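Long-range contacts in diaminopropionate ammonia-lyase (Escherichia coli, PDB 4D9I), which uses pyridoxal 5'-phosphate to split both L- and D-2,3-diaminopropionate by alpha,beta-elimination into pyruvate and ammonia: residues L6-A11 with Q308-Q313; L229-G234 with I257-K262; L253-V258 with N304-F309. One frame throughout, in Å; residues are numbered along the deposited sequence.

Contact 1. Residues L6-A11 with Q308-Q313; sequences LKIDIA and QFISCQ
Gln-313 and Lys-7 grip each other through two bonds where the antiparallel pairing of 8-11 with 308-312 runs out. The side chain of Gln-313 leaves with CG anti to its backbone N (chi1 -163°) and runs on extended, and its OE1 accepts the N-H of Lys-7 at 2.9 Å, in the plane of the amide carbonyl and nearly straight (173° at the hydrogen). Gln-313 N returns a bond of 3.1 Å to Lys-7 O. The same OE1 lies 3.8 Å from CD2 of Leu-6, whose side chain crosses the glutamine at about a right angle. An alanine here would probably leave the N-H of Lys-7 without its acceptor and open a gap beside CD2 of Leu-6. Lys-7 NZ forms a salt bridge with Asp-261 and donates to a water that in turn donates to Asp-9 OD2 and Ser-311 OG; the serine hydroxyl is also bonded to Asp-264. At the far end Ala-11 N reaches Phe-309 O at 2.8 Å, and Phe-309 N donates back to Ala-11 O at 2.8 Å. On the face of Ile-8, Ile-10 and Ile-310, CG2 of Ile-310 lies 3.8 Å from CG2 of Ile-8 and its CG1 3.8 Å from CG1 of Ile-10; Ile-8 and Ile-310 pack on helix 338-352, Ile-10 on helix 356-363. The N-terminal strand is thus added, antiparallel, as an outermost strand of the large mixed sheet in this fold type II enzyme.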
ATOM      1  N   LEU B   6      -6.238   1.723 -19.716  1.00 31.28           N
ATOM      2  CA  LEU B   6      -4.829   1.413 -19.934  1.00 31.40           C
ATOM      3  C   LEU B   6      -4.750   0.457 -21.097  1.00 32.28           C
ATOM      4  O   LEU B   6      -5.586  -0.448 -21.233  1.00 31.45           O
ATOM      5  CB  LEU B   6      -4.171   0.823 -18.685  1.00 29.10           C
ATOM      6  CG  LEU B   6      -4.159   1.762 -17.460  1.00 28.68           C
ATOM      7  CD1 LEU B   6      -3.468   1.083 -16.291  1.00 26.92           C
ATOM      8  CD2 LEU B   6      -3.475   3.090 -17.769  1.00 30.34           C
ATOM      9  N   LYS B   7      -3.753   0.678 -21.944  1.00 34.24           N
ATOM     10  CA  LYS B   7      -3.568  -0.141 -23.122  1.00 35.93           C
ATOM     11  C   LYS B   7      -3.399  -1.605 -22.702  1.00 34.59           C
ATOM     12  O   LYS B   7      -2.441  -1.950 -22.014  1.00 33.31           O
ATOM     13  CB  LYS B   7      -2.359   0.360 -23.914  1.00 37.80           C
ATOM     14  CG  LYS B   7      -2.032  -0.475 -25.136  1.00 39.27           C
ATOM     15  CD  LYS B   7      -0.589  -0.254 -25.559  1.00 40.39           C
ATOM     16  CE  LYS B   7      -0.267  -1.105 -26.770  1.00 42.19           C
ATOM     17  NZ  LYS B   7       0.951  -0.650 -27.509  1.00 43.95           N
ATOM     18  N   ILE B   8      -4.370  -2.447 -23.061  1.00 35.71           N
ATOM     19  CA  ILE B   8      -4.231  -3.904 -22.902  1.00 35.62           C
ATOM     20  C   ILE B   8      -4.629  -4.591 -24.203  1.00 37.42           C
ATOM     21  O   ILE B   8      -5.816  -4.868 -24.427  1.00 39.39           O
ATOM     22  CB  ILE B   8      -5.140  -4.501 -21.806  1.00 35.04           C
ATOM     23  CG1 ILE B   8      -4.997  -3.787 -20.467  1.00 33.87           C
ATOM     24  CG2 ILE B   8      -4.836  -5.989 -21.625  1.00 34.55           C
ATOM     25  CD1 ILE B   8      -6.251  -3.927 -19.624  1.00 33.66           C
ATOM     26  N   ASP B   9      -3.659  -4.861 -25.062  1.00 37.51           N
ATOM     27  CA  ASP B   9      -3.947  -5.552 -26.308  1.00 38.92           C
ATOM     28  C   ASP B   9      -3.851  -7.049 -26.073  1.00 37.33           C
ATOM     29  O   ASP B   9      -2.837  -7.532 -25.557  1.00 35.31           O
ATOM     30  CB  ASP B   9      -2.974  -5.114 -27.406  1.00 41.03           C
ATOM     31  CG  ASP B   9      -3.205  -3.670 -27.850  1.00 43.20           C
ATOM     32  OD1 ASP B   9      -4.341  -3.186 -27.764  1.00 43.12           O
ATOM     33  OD2 ASP B   9      -2.242  -3.019 -28.301  1.00 45.04           O
ATOM     34  N   ILE B  10      -4.923  -7.760 -26.425  1.00 37.46           N
ATOM     35  CA  ILE B  10      -5.002  -9.213 -26.275  1.00 36.66           C
ATOM     36  C   ILE B  10      -5.044  -9.857 -27.638  1.00 39.02           C
ATOM     37  O   ILE B  10      -5.910  -9.517 -28.459  1.00 41.01           O
ATOM     38  CB  ILE B  10      -6.272  -9.656 -25.512  1.00 35.82           C
ATOM     39  CG1 ILE B  10      -6.354  -8.981 -24.143  1.00 33.48           C
ATOM     40  CG2 ILE B  10      -6.297 -11.177 -25.374  1.00 35.53           C
ATOM     41  CD1 ILE B  10      -7.771  -8.815 -23.621  1.00 33.69           C
ATOM     42  N   ALA B  11      -4.114 -10.780 -27.887  1.00 38.77           N
ATOM     43  CA  ALA B  11      -4.113 -11.543 -29.128  1.00 40.84           C
ATOM     44  C   ALA B  11      -4.216 -13.024 -28.806  1.00 40.37           C
ATOM     45  O   ALA B  11      -3.398 -13.559 -28.047  1.00 38.27           O
ATOM     46  CB  ALA B  11      -2.860 -11.254 -29.938  1.00 41.90           C
ATOM     47  N   GLN B 308      -3.183 -16.965 -25.011  1.00 31.66           N
ATOM     48  CA  GLN B 308      -3.213 -15.583 -25.445  1.00 31.97           C
ATOM     49  C   GLN B 308      -1.930 -14.840 -25.113  1.00 30.86           C
ATOM     50  O   GLN B 308      -1.224 -15.176 -24.167  1.00 29.08           O
ATOM     51  CB  GLN B 308      -4.396 -14.858 -24.792  1.00 31.40           C
ATOM     52  CG  GLN B 308      -5.720 -15.101 -25.497  1.00 33.41           C
ATOM     53  CD  GLN B 308      -6.915 -14.706 -24.650  1.00 32.72           C
ATOM     54  OE1 GLN B 308      -6.794 -14.505 -23.437  1.00 31.10           O
ATOM     55  NE2 GLN B 308      -8.073 -14.602 -25.276  1.00 34.37           N
ATOM     56  N   PHE B 309      -1.643 -13.820 -25.906  1.00 32.16           N
ATOM     57  CA  PHE B 309      -0.545 -12.909 -25.628  1.00 31.72           C
ATOM     58  C   PHE B 309      -1.124 -11.531 -25.347  1.00 31.57           C
ATOM     59  O   PHE B 309      -2.049 -11.109 -26.031  1.00 33.01           O
ATOM     60  CB  PHE B 309       0.378 -12.836 -26.835  1.00 33.76           C
ATOM     61  CG  PHE B 309       0.822 -14.179 -27.335  1.00 34.58           C
ATOM     62  CD1 PHE B 309       0.378 -14.656 -28.560  1.00 36.97           C
ATOM     63  CD2 PHE B 309       1.679 -14.967 -26.577  1.00 33.31           C
ATOM     64  CE1 PHE B 309       0.790 -15.898 -29.036  1.00 38.24           C
ATOM     65  CE2 PHE B 309       2.089 -16.213 -27.046  1.00 34.30           C
ATOM     66  CZ  PHE B 309       1.642 -16.674 -28.267  1.00 36.65           C
ATOM     67  N   ILE B 310      -0.579 -10.846 -24.344  1.00 30.11           N
ATOM     68  CA  ILE B 310      -0.965  -9.468 -24.035  1.00 30.16           C
ATOM     69  C   ILE B 310       0.229  -8.522 -24.170  1.00 31.08           C
ATOM     70  O   ILE B 310       1.322  -8.804 -23.670  1.00 30.36           O
ATOM     71  CB  ILE B 310      -1.579  -9.328 -22.621  1.00 27.89           C
ATOM     72  CG1 ILE B 310      -2.997  -9.914 -22.599  1.00 27.85           C
ATOM     73  CG2 ILE B 310      -1.620  -7.859 -22.180  1.00 27.85           C
ATOM     74  CD1 ILE B 310      -3.693  -9.887 -21.252  1.00 25.79           C
ATOM     75  N   SER B 311       0.005  -7.422 -24.881  1.00 33.33           N
ATOM     76  CA  SER B 311       0.925  -6.297 -24.937  1.00 34.71           C
ATOM     77  C   SER B 311       0.297  -5.143 -24.177  1.00 34.43           C
ATOM     78  O   SER B 311      -0.778  -4.663 -24.543  1.00 35.44           O
ATOM     79  CB  SER B 311       1.181  -5.877 -26.381  1.00 38.05           C
ATOM     80  OG  SER B 311       1.983  -4.712 -26.435  1.00 39.35           O
ATOM     81  N   CYS B 312       0.965  -4.685 -23.130  1.00 33.48           N
ATOM     82  CA  CYS B 312       0.368  -3.663 -22.286  1.00 33.30           C
ATOM     83  C   CYS B 312       1.242  -2.441 -21.992  1.00 34.21           C
ATOM     84  O   CYS B 312       2.475  -2.480 -22.089  1.00 34.54           O
ATOM     85  CB  CYS B 312      -0.187  -4.276 -20.997  1.00 31.00           C
ATOM     86  SG  CYS B 312       1.083  -4.803 -19.846  1.00 30.74           S
ATOM     87  N   GLN B 313       0.558  -1.353 -21.662  1.00 34.45           N
ATOM     88  CA  GLN B 313       1.147  -0.117 -21.186  1.00 35.61           C
ATOM     89  C   GLN B 313       2.037  -0.375 -19.963  1.00 33.73           C
ATOM     90  O   GLN B 313       1.684  -1.193 -19.107  1.00 31.08           O
ATOM     91  CB  GLN B 313      -0.012   0.801 -20.773  1.00 35.83           C
ATOM     92  CG  GLN B 313       0.375   2.246 -20.646  1.00 38.17           C
ATOM     93  CD  GLN B 313      -0.809   3.170 -20.805  1.00 39.07           C
ATOM     94  OE1 GLN B 313      -1.902   2.762 -21.194  1.00 38.54           O
ATOM     95  NE2 GLN B 313      -0.581   4.423 -20.527  1.00 40.78           N
TER
HETATM   96  O   HOH W   1       0.895  -3.564 -28.664  1.00 39.83           O

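Contact 2. Residues L229-G234 with I257-K262; sequences LQAGVG and IVEPDK
Ala-231 CB packs on CG2 of Ile-257 at 3.6 Å, the closest apolar approach between 229-234 and 257-262, whose strands pair in parallel at Leu-229 with Ile-257 and Gln-230 with Val-258. CG2 of Ile-257 stands anti to the backbone N, CG1 stands beside that N, and CD1 lies 4.3 Å from CB of Leu-229. As a parallel pair, Leu-229 and Ile-257 put their side chains on one face, the leucine reaching on to Met-236, Val-240 and Leu-241 of helix 235-248. Gln-230 and Val-258 point to the other face, toward helix 338-352; the glutamine chain bends at chi2 (-89°), and its NE2 is bonded to the carbonyls of Ser-339 and Ile-374. Leu-229 O accepts from Val-258 N at 2.9 Å, the donor standing 40° above the carbonyl plane, and Ala-231 N gives its hydrogen to Val-258 O. The side chain of Glu-259 brings CG to 3.2 Å from Ala-231 O. Its OE1 accepts from the N-H of Tyr-267 and OE2 from that of Ile-266, which probably helps to hold the carboxylate beside the carbonyl. Past Ala-231 the chain leaves the sheet, and the N-H groups of Gly-232, Val-233 and Gly-234 bind the phosphate of the cofactor carried by the modified lysine at position 77. These bonds, with Gly-234 at the N-cap of helix 235-248, make this the glycine-rich phosphate-binding turn of a beta-alpha-beta unit.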
ATOM      1  N   LEU B 229       1.433 -15.109 -17.033  1.00 21.40           N
ATOM      2  CA  LEU B 229       2.868 -15.253 -16.965  1.00 20.54           C
ATOM      3  C   LEU B 229       3.534 -14.077 -17.677  1.00 21.39           C
ATOM      4  O   LEU B 229       3.424 -13.937 -18.901  1.00 22.43           O
ATOM      5  CB  LEU B 229       3.288 -16.608 -17.596  1.00 20.68           C
ATOM      6  CG  LEU B 229       2.822 -17.895 -16.887  1.00 20.35           C
ATOM      7  CD1 LEU B 229       3.099 -19.134 -17.751  1.00 21.30           C
ATOM      8  CD2 LEU B 229       3.497 -18.029 -15.521  1.00 19.10           C
ATOM      9  N   GLN B 230       4.230 -13.241 -16.918  1.00 20.96           N
ATOM     10  CA  GLN B 230       4.995 -12.143 -17.505  1.00 21.96           C
ATOM     11  C   GLN B 230       6.215 -12.702 -18.231  1.00 22.48           C
ATOM     12  O   GLN B 230       6.804 -13.682 -17.781  1.00 22.01           O
ATOM     13  CB  GLN B 230       5.410 -11.096 -16.456  1.00 21.30           C
ATOM     14  CG  GLN B 230       6.257 -11.593 -15.283  1.00 20.46           C
ATOM     15  CD  GLN B 230       5.395 -12.076 -14.119  1.00 19.56           C
ATOM     16  OE1 GLN B 230       4.774 -13.126 -14.203  1.00 19.51           O
ATOM     17  NE2 GLN B 230       5.354 -11.306 -13.043  1.00 19.07           N
ATOM     18  N   ALA B 231       6.585 -12.096 -19.354  1.00 24.27           N
ATOM     19  CA  ALA B 231       7.649 -12.674 -20.181  1.00 25.75           C
ATOM     20  C   ALA B 231       8.616 -11.652 -20.710  1.00 27.49           C
ATOM     21  O   ALA B 231       8.226 -10.709 -21.416  1.00 29.39           O
ATOM     22  CB  ALA B 231       7.054 -13.464 -21.331  1.00 26.78           C
ATOM     23  N   GLY B 232       9.885 -11.841 -20.364  1.00 27.53           N
ATOM     24  CA  GLY B 232      10.966 -11.069 -20.954  1.00 29.35           C
ATOM     25  C   GLY B 232      11.315 -11.779 -22.240  1.00 31.05           C
ATOM     26  O   GLY B 232      10.677 -11.548 -23.266  1.00 32.66           O
ATOM     27  N   VAL B 233      12.300 -12.681 -22.166  1.00 30.75           N
ATOM     28  CA  VAL B 233      12.574 -13.605 -23.279  1.00 32.29           C
ATOM     29  C   VAL B 233      11.689 -14.846 -23.226  1.00 31.38           C
ATOM     30  O   VAL B 233      11.640 -15.612 -24.191  1.00 33.33           O
ATOM     31  CB  VAL B 233      14.043 -14.078 -23.337  1.00 32.85           C
ATOM     32  CG1 VAL B 233      14.969 -12.914 -23.707  1.00 34.84           C
ATOM     33  CG2 VAL B 233      14.453 -14.759 -22.035  1.00 30.50           C
ATOM     34  N   GLY B 234      11.019 -15.061 -22.099  1.00 28.91           N
ATOM     35  CA  GLY B 234      10.108 -16.193 -21.979  1.00 28.01           C
ATOM     36  C   GLY B 234      10.727 -17.436 -21.381  1.00 26.67           C
ATOM     37  O   GLY B 234      10.166 -18.521 -21.500  1.00 26.93           O
ATOM     38  N   ILE B 257       0.183 -14.715 -21.583  1.00 26.04           N
ATOM     39  CA  ILE B 257       1.555 -14.194 -21.536  1.00 25.49           C
ATOM     40  C   ILE B 257       1.472 -12.670 -21.557  1.00 25.73           C
ATOM     41  O   ILE B 257       0.734 -12.085 -22.371  1.00 27.26           O
ATOM     42  CB  ILE B 257       2.359 -14.699 -22.750  1.00 26.83           C
ATOM     43  CG1 ILE B 257       2.116 -16.204 -22.976  1.00 27.18           C
ATOM     44  CG2 ILE B 257       3.848 -14.385 -22.599  1.00 26.30           C
ATOM     45  CD1 ILE B 257       2.362 -17.094 -21.764  1.00 25.59           C
ATOM     46  N   VAL B 258       2.196 -12.035 -20.637  1.00 24.38           N
ATOM     47  CA  VAL B 258       2.112 -10.604 -20.466  1.00 24.88           C
ATOM     48  C   VAL B 258       3.446  -9.897 -20.728  1.00 25.45           C
ATOM     49  O   VAL B 258       4.464 -10.216 -20.110  1.00 24.43           O
ATOM     50  CB  VAL B 258       1.606 -10.274 -19.036  1.00 23.46           C
ATOM     51  CG1 VAL B 258       1.449  -8.771 -18.871  1.00 24.14           C
ATOM     52  CG2 VAL B 258       0.288 -10.985 -18.792  1.00 23.06           C
ATOM     53  N   GLU B 259       3.418  -8.914 -21.617  1.00 27.44           N
ATOM     54  CA  GLU B 259       4.593  -8.124 -21.940  1.00 29.01           C
ATOM     55  C   GLU B 259       4.305  -6.627 -22.014  1.00 30.83           C
ATOM     56  O   GLU B 259       3.237  -6.221 -22.449  1.00 32.00           O
ATOM     57  CB  GLU B 259       5.202  -8.565 -23.281  1.00 30.61           C
ATOM     58  CG  GLU B 259       5.777  -9.959 -23.282  1.00 29.67           C
ATOM     59  CD  GLU B 259       6.302 -10.334 -24.647  1.00 31.69           C
ATOM     60  OE1 GLU B 259       5.501 -10.341 -25.611  1.00 33.61           O
ATOM     61  OE2 GLU B 259       7.512 -10.591 -24.759  1.00 31.55           O
ATOM     62  N   PRO B 260       5.269  -5.806 -21.585  1.00 31.66           N
ATOM     63  CA  PRO B 260       5.228  -4.366 -21.872  1.00 34.22           C
ATOM     64  C   PRO B 260       5.400  -4.140 -23.377  1.00 37.17           C
ATOM     65  O   PRO B 260       6.175  -4.862 -24.041  1.00 37.12           O
ATOM     66  CB  PRO B 260       6.427  -3.791 -21.103  1.00 34.28           C
ATOM     67  CG  PRO B 260       7.222  -4.947 -20.597  1.00 32.11           C
ATOM     68  CD  PRO B 260       6.489  -6.231 -20.866  1.00 30.51           C
ATOM     69  N   ASP B 261       4.674  -3.152 -23.893  1.00 39.56           N
ATOM     70  CA  ASP B 261       4.555  -2.911 -25.332  1.00 42.85           C
ATOM     71  C   ASP B 261       5.824  -2.389 -25.996  1.00 45.14           C
ATOM     72  O   ASP B 261       5.943  -2.451 -27.211  1.00 47.64           O
ATOM     73  CB  ASP B 261       3.355  -1.997 -25.640  1.00 44.59           C
ATOM     74  CG  ASP B 261       3.505  -0.587 -25.072  1.00 46.00           C
ATOM     75  OD1 ASP B 261       2.708   0.282 -25.453  1.00 48.12           O
ATOM     76  OD2 ASP B 261       4.403  -0.333 -24.250  1.00 45.50           O
ATOM     77  N   LYS B 262       6.762  -1.884 -25.197  1.00 45.15           N
ATOM     78  CA  LYS B 262       8.052  -1.421 -25.717  1.00 47.67           C
ATOM     79  C   LYS B 262       9.096  -2.553 -25.852  1.00 46.82           C
ATOM     80  O   LYS B 262      10.222  -2.324 -26.317  1.00 48.69           O
ATOM     81  CB  LYS B 262       8.582  -0.240 -24.891  1.00 48.61           C
ATOM     82  CG  LYS B 262       7.822   1.063 -25.122  1.00 50.93           C
TER

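Contact 3. Residues L253-V258 with N304-F309; sequences LHSIIV and NCATQF
Thr-307 and Ser-255 are knotted together by short polar contacts where 304-309 joins strand 254-260. Ser-255 N donates to Thr-307 OG1 at 2.9 Å, and Thr-307 N to Ser-255 OG at 3.0 Å. The serine oxygen sits between its own backbone N and carbonyl carbon (chi1 56°), beside Ala-306 CA. The threonine methyl lies over the centre of the His-254 ring, CG2 3.9 Å from the centroid, in a CH-pi contact; the ring also stacks with His-226. Gln-308 OE1 lies at the ring edge, in its plane, and accepts from His-254 NE2 at 2.8 Å, but NE2 stands 69° out of the carbonyl plane; Gln-308 NE2 turns to Asp-12 and Lys-362. Helix 296-305 ends at Cys-305, and strand 308-312 enters the mixed sheet parallel to 254-260, Gln-308 N bonding to Ser-255 O and Ile-257 N to Gln-308 O. This side is closely packed, Ile-257 CG1 resting 3.7 Å from Ala-306 CB and 3.8 Å from CD2 of Phe-309. Toward Leu-253 the segments diverge and two waters bridge them: one donates to Leu-253 O and Cys-305 O and accepts from Ser-255 OG, and a second joins Leu-253 O to Thr-307 OG1.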
ATOM      1  N   LEU B 253      -6.107 -25.134 -19.556  1.00 37.45           N
ATOM      2  CA  LEU B 253      -5.462 -24.032 -18.872  1.00 33.89           C
ATOM      3  C   LEU B 253      -5.422 -22.802 -19.762  1.00 33.02           C
ATOM      4  O   LEU B 253      -4.811 -22.801 -20.837  1.00 33.76           O
ATOM      5  CB  LEU B 253      -4.069 -24.427 -18.362  1.00 32.27           C
ATOM      6  CG  LEU B 253      -3.283 -23.427 -17.499  1.00 29.78           C
ATOM      7  CD1 LEU B 253      -4.090 -22.862 -16.323  1.00 28.87           C
ATOM      8  CD2 LEU B 253      -1.994 -24.071 -17.006  1.00 28.90           C
ATOM      9  N   HIS B 254      -6.092 -21.753 -19.310  1.00 31.62           N
ATOM     10  CA  HIS B 254      -6.132 -20.523 -20.076  1.00 31.25           C
ATOM     11  C   HIS B 254      -4.946 -19.689 -19.685  1.00 28.98           C
ATOM     12  O   HIS B 254      -4.970 -18.989 -18.680  1.00 27.45           O
ATOM     13  CB  HIS B 254      -7.451 -19.781 -19.868  1.00 31.71           C
ATOM     14  CG  HIS B 254      -7.638 -18.617 -20.810  1.00 32.28           C
ATOM     15  ND1 HIS B 254      -8.734 -18.470 -21.561  1.00 34.06           N
ATOM     16  CD2 HIS B 254      -6.803 -17.531 -21.109  1.00 31.17           C
ATOM     17  CE1 HIS B 254      -8.625 -17.350 -22.301  1.00 34.33           C
ATOM     18  NE2 HIS B 254      -7.436 -16.786 -22.037  1.00 32.56           N
ATOM     19  N   SER B 255      -3.879 -19.804 -20.467  1.00 28.93           N
ATOM     20  CA  SER B 255      -2.634 -19.139 -20.139  1.00 27.16           C
ATOM     21  C   SER B 255      -2.510 -17.846 -20.911  1.00 27.27           C
ATOM     22  O   SER B 255      -2.754 -17.798 -22.119  1.00 28.93           O
ATOM     23  CB  SER B 255      -1.429 -20.051 -20.438  1.00 27.35           C
ATOM     24  OG  SER B 255      -1.447 -20.480 -21.784  1.00 29.09           O
ATOM     25  N   ILE B 256      -2.083 -16.813 -20.203  1.00 25.71           N
ATOM     26  CA  ILE B 256      -1.956 -15.488 -20.757  1.00 26.08           C
ATOM     27  C   ILE B 256      -0.529 -15.004 -20.501  1.00 25.08           C
ATOM     28  O   ILE B 256      -0.109 -14.879 -19.357  1.00 23.81           O
ATOM     29  CB  ILE B 256      -2.966 -14.503 -20.105  1.00 25.69           C
ATOM     30  CG1 ILE B 256      -4.413 -14.984 -20.313  1.00 26.98           C
ATOM     31  CG2 ILE B 256      -2.823 -13.133 -20.720  1.00 26.39           C
ATOM     32  CD1 ILE B 256      -5.375 -14.498 -19.240  1.00 26.27           C
ATOM     33  N   ILE B 257       0.183 -14.715 -21.583  1.00 26.04           N
ATOM     34  CA  ILE B 257       1.555 -14.194 -21.536  1.00 25.49           C
ATOM     35  C   ILE B 257       1.472 -12.670 -21.557  1.00 25.73           C
ATOM     36  O   ILE B 257       0.734 -12.085 -22.371  1.00 27.26           O
ATOM     37  CB  ILE B 257       2.359 -14.699 -22.750  1.00 26.83           C
ATOM     38  CG1 ILE B 257       2.116 -16.204 -22.976  1.00 27.18           C
ATOM     39  CG2 ILE B 257       3.848 -14.385 -22.599  1.00 26.30           C
ATOM     40  CD1 ILE B 257       2.362 -17.094 -21.764  1.00 25.59           C
ATOM     41  N   VAL B 258       2.196 -12.035 -20.637  1.00 24.38           N
ATOM     42  CA  VAL B 258       2.112 -10.604 -20.466  1.00 24.88           C
ATOM     43  C   VAL B 258       3.446  -9.897 -20.728  1.00 25.45           C
ATOM     44  O   VAL B 258       4.464 -10.216 -20.110  1.00 24.43           O
ATOM     45  CB  VAL B 258       1.606 -10.274 -19.036  1.00 23.46           C
ATOM     46  CG1 VAL B 258       1.449  -8.771 -18.871  1.00 24.14           C
ATOM     47  CG2 VAL B 258       0.288 -10.985 -18.792  1.00 23.06           C
ATOM     48  N   ASN B 304       3.241 -23.180 -28.988  1.00 42.74           N
ATOM     49  CA  ASN B 304       2.442 -24.398 -28.894  1.00 43.52           C
ATOM     50  C   ASN B 304       1.270 -24.342 -27.928  1.00 41.85           C
ATOM     51  O   ASN B 304       0.180 -24.806 -28.251  1.00 43.08           O
ATOM     52  CB  ASN B 304       3.323 -25.581 -28.516  1.00 43.94           C
ATOM     53  CG  ASN B 304       4.206 -26.033 -29.656  1.00 46.18           C
ATOM     54  OD1 ASN B 304       4.214 -25.439 -30.732  1.00 47.64           O
ATOM     55  ND2 ASN B 304       4.969 -27.089 -29.417  1.00 47.11           N
ATOM     56  N   CYS B 305       1.497 -23.762 -26.756  1.00 39.18           N
ATOM     57  CA  CYS B 305       0.627 -23.999 -25.614  1.00 37.82           C
ATOM     58  C   CYS B 305      -0.023 -22.764 -24.974  1.00 35.77           C
ATOM     59  O   CYS B 305      -0.991 -22.903 -24.213  1.00 35.34           O
ATOM     60  CB  CYS B 305       1.388 -24.794 -24.551  1.00 37.00           C
ATOM     61  SG  CYS B 305       1.582 -26.532 -24.966  1.00 39.99           S
ATOM     62  N   ALA B 306       0.502 -21.570 -25.250  1.00 34.85           N
ATOM     63  CA  ALA B 306      -0.084 -20.337 -24.694  1.00 32.63           C
ATOM     64  C   ALA B 306      -1.447 -20.038 -25.316  1.00 33.59           C
ATOM     65  O   ALA B 306      -1.635 -20.195 -26.515  1.00 35.44           O
ATOM     66  CB  ALA B 306       0.850 -19.160 -24.896  1.00 32.10           C
ATOM     67  N   THR B 307      -2.399 -19.586 -24.509  1.00 32.13           N
ATOM     68  CA  THR B 307      -3.731 -19.324 -25.043  1.00 33.21           C
ATOM     69  C   THR B 307      -3.765 -17.947 -25.695  1.00 33.46           C
ATOM     70  O   THR B 307      -4.276 -17.790 -26.802  1.00 35.31           O
ATOM     71  CB  THR B 307      -4.826 -19.433 -23.959  1.00 32.22           C
ATOM     72  OG1 THR B 307      -4.574 -20.588 -23.143  1.00 31.72           O
ATOM     73  CG2 THR B 307      -6.218 -19.547 -24.614  1.00 34.24           C
ATOM     74  N   GLN B 308      -3.183 -16.965 -25.011  1.00 31.66           N
ATOM     75  CA  GLN B 308      -3.213 -15.583 -25.445  1.00 31.97           C
ATOM     76  C   GLN B 308      -1.930 -14.840 -25.113  1.00 30.86           C
ATOM     77  O   GLN B 308      -1.224 -15.176 -24.167  1.00 29.08           O
ATOM     78  CB  GLN B 308      -4.396 -14.858 -24.792  1.00 31.40           C
ATOM     79  CG  GLN B 308      -5.720 -15.101 -25.497  1.00 33.41           C
ATOM     80  CD  GLN B 308      -6.915 -14.706 -24.650  1.00 32.72           C
ATOM     81  OE1 GLN B 308      -6.794 -14.505 -23.437  1.00 31.10           O
ATOM     82  NE2 GLN B 308      -8.073 -14.602 -25.276  1.00 34.37           N
ATOM     83  N   PHE B 309      -1.643 -13.820 -25.906  1.00 32.16           N
ATOM     84  CA  PHE B 309      -0.545 -12.909 -25.628  1.00 31.72           C
ATOM     85  C   PHE B 309      -1.124 -11.531 -25.347  1.00 31.57           C
ATOM     86  O   PHE B 309      -2.049 -11.109 -26.031  1.00 33.01           O
ATOM     87  CB  PHE B 309       0.378 -12.836 -26.835  1.00 33.76           C
ATOM     88  CG  PHE B 309       0.822 -14.179 -27.335  1.00 34.58           C
ATOM     89  CD1 PHE B 309       0.378 -14.656 -28.560  1.00 36.97           C
ATOM     90  CD2 PHE B 309       1.679 -14.967 -26.577  1.00 33.31           C
ATOM     91  CE1 PHE B 309       0.790 -15.898 -29.036  1.00 38.24           C
ATOM     92  CE2 PHE B 309       2.089 -16.213 -27.046  1.00 34.30           C
ATOM     93  CZ  PHE B 309       1.642 -16.674 -28.267  1.00 36.65           C
TER
HETATM   94  O   HOH W   2      -2.176 -23.118 -21.631  1.00 26.61           O
HETATM   95  O   HOH W   3      -5.486 -23.117 -23.844  1.00 28.28           O

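In the fold
All three contacts lie in one mixed sheet, where 8-12, 308-312, 254-260 and 226-230 follow one another. Contact 2 is the innermost, its centre about 9 Å from the centre of the chain, entirely buried and beside the cofactor. Contact 3, with its centre at about 15 Å, is also largely buried but takes in two waters, and contact 1, at about 18 Å, is partly exposed. Contacts 1 and 3 both use strand 308-312, pairing it antiparallel on one side and parallel on the other; contacts 2 and 3 share strand 254-260, which has a parallel partner on either side. Charged and solvent-linked side chains mark contact 1, hydroxyl and imidazole bonds contact 3, and apolar side chains and the N-H groups of a glycine-rich turn contact 2.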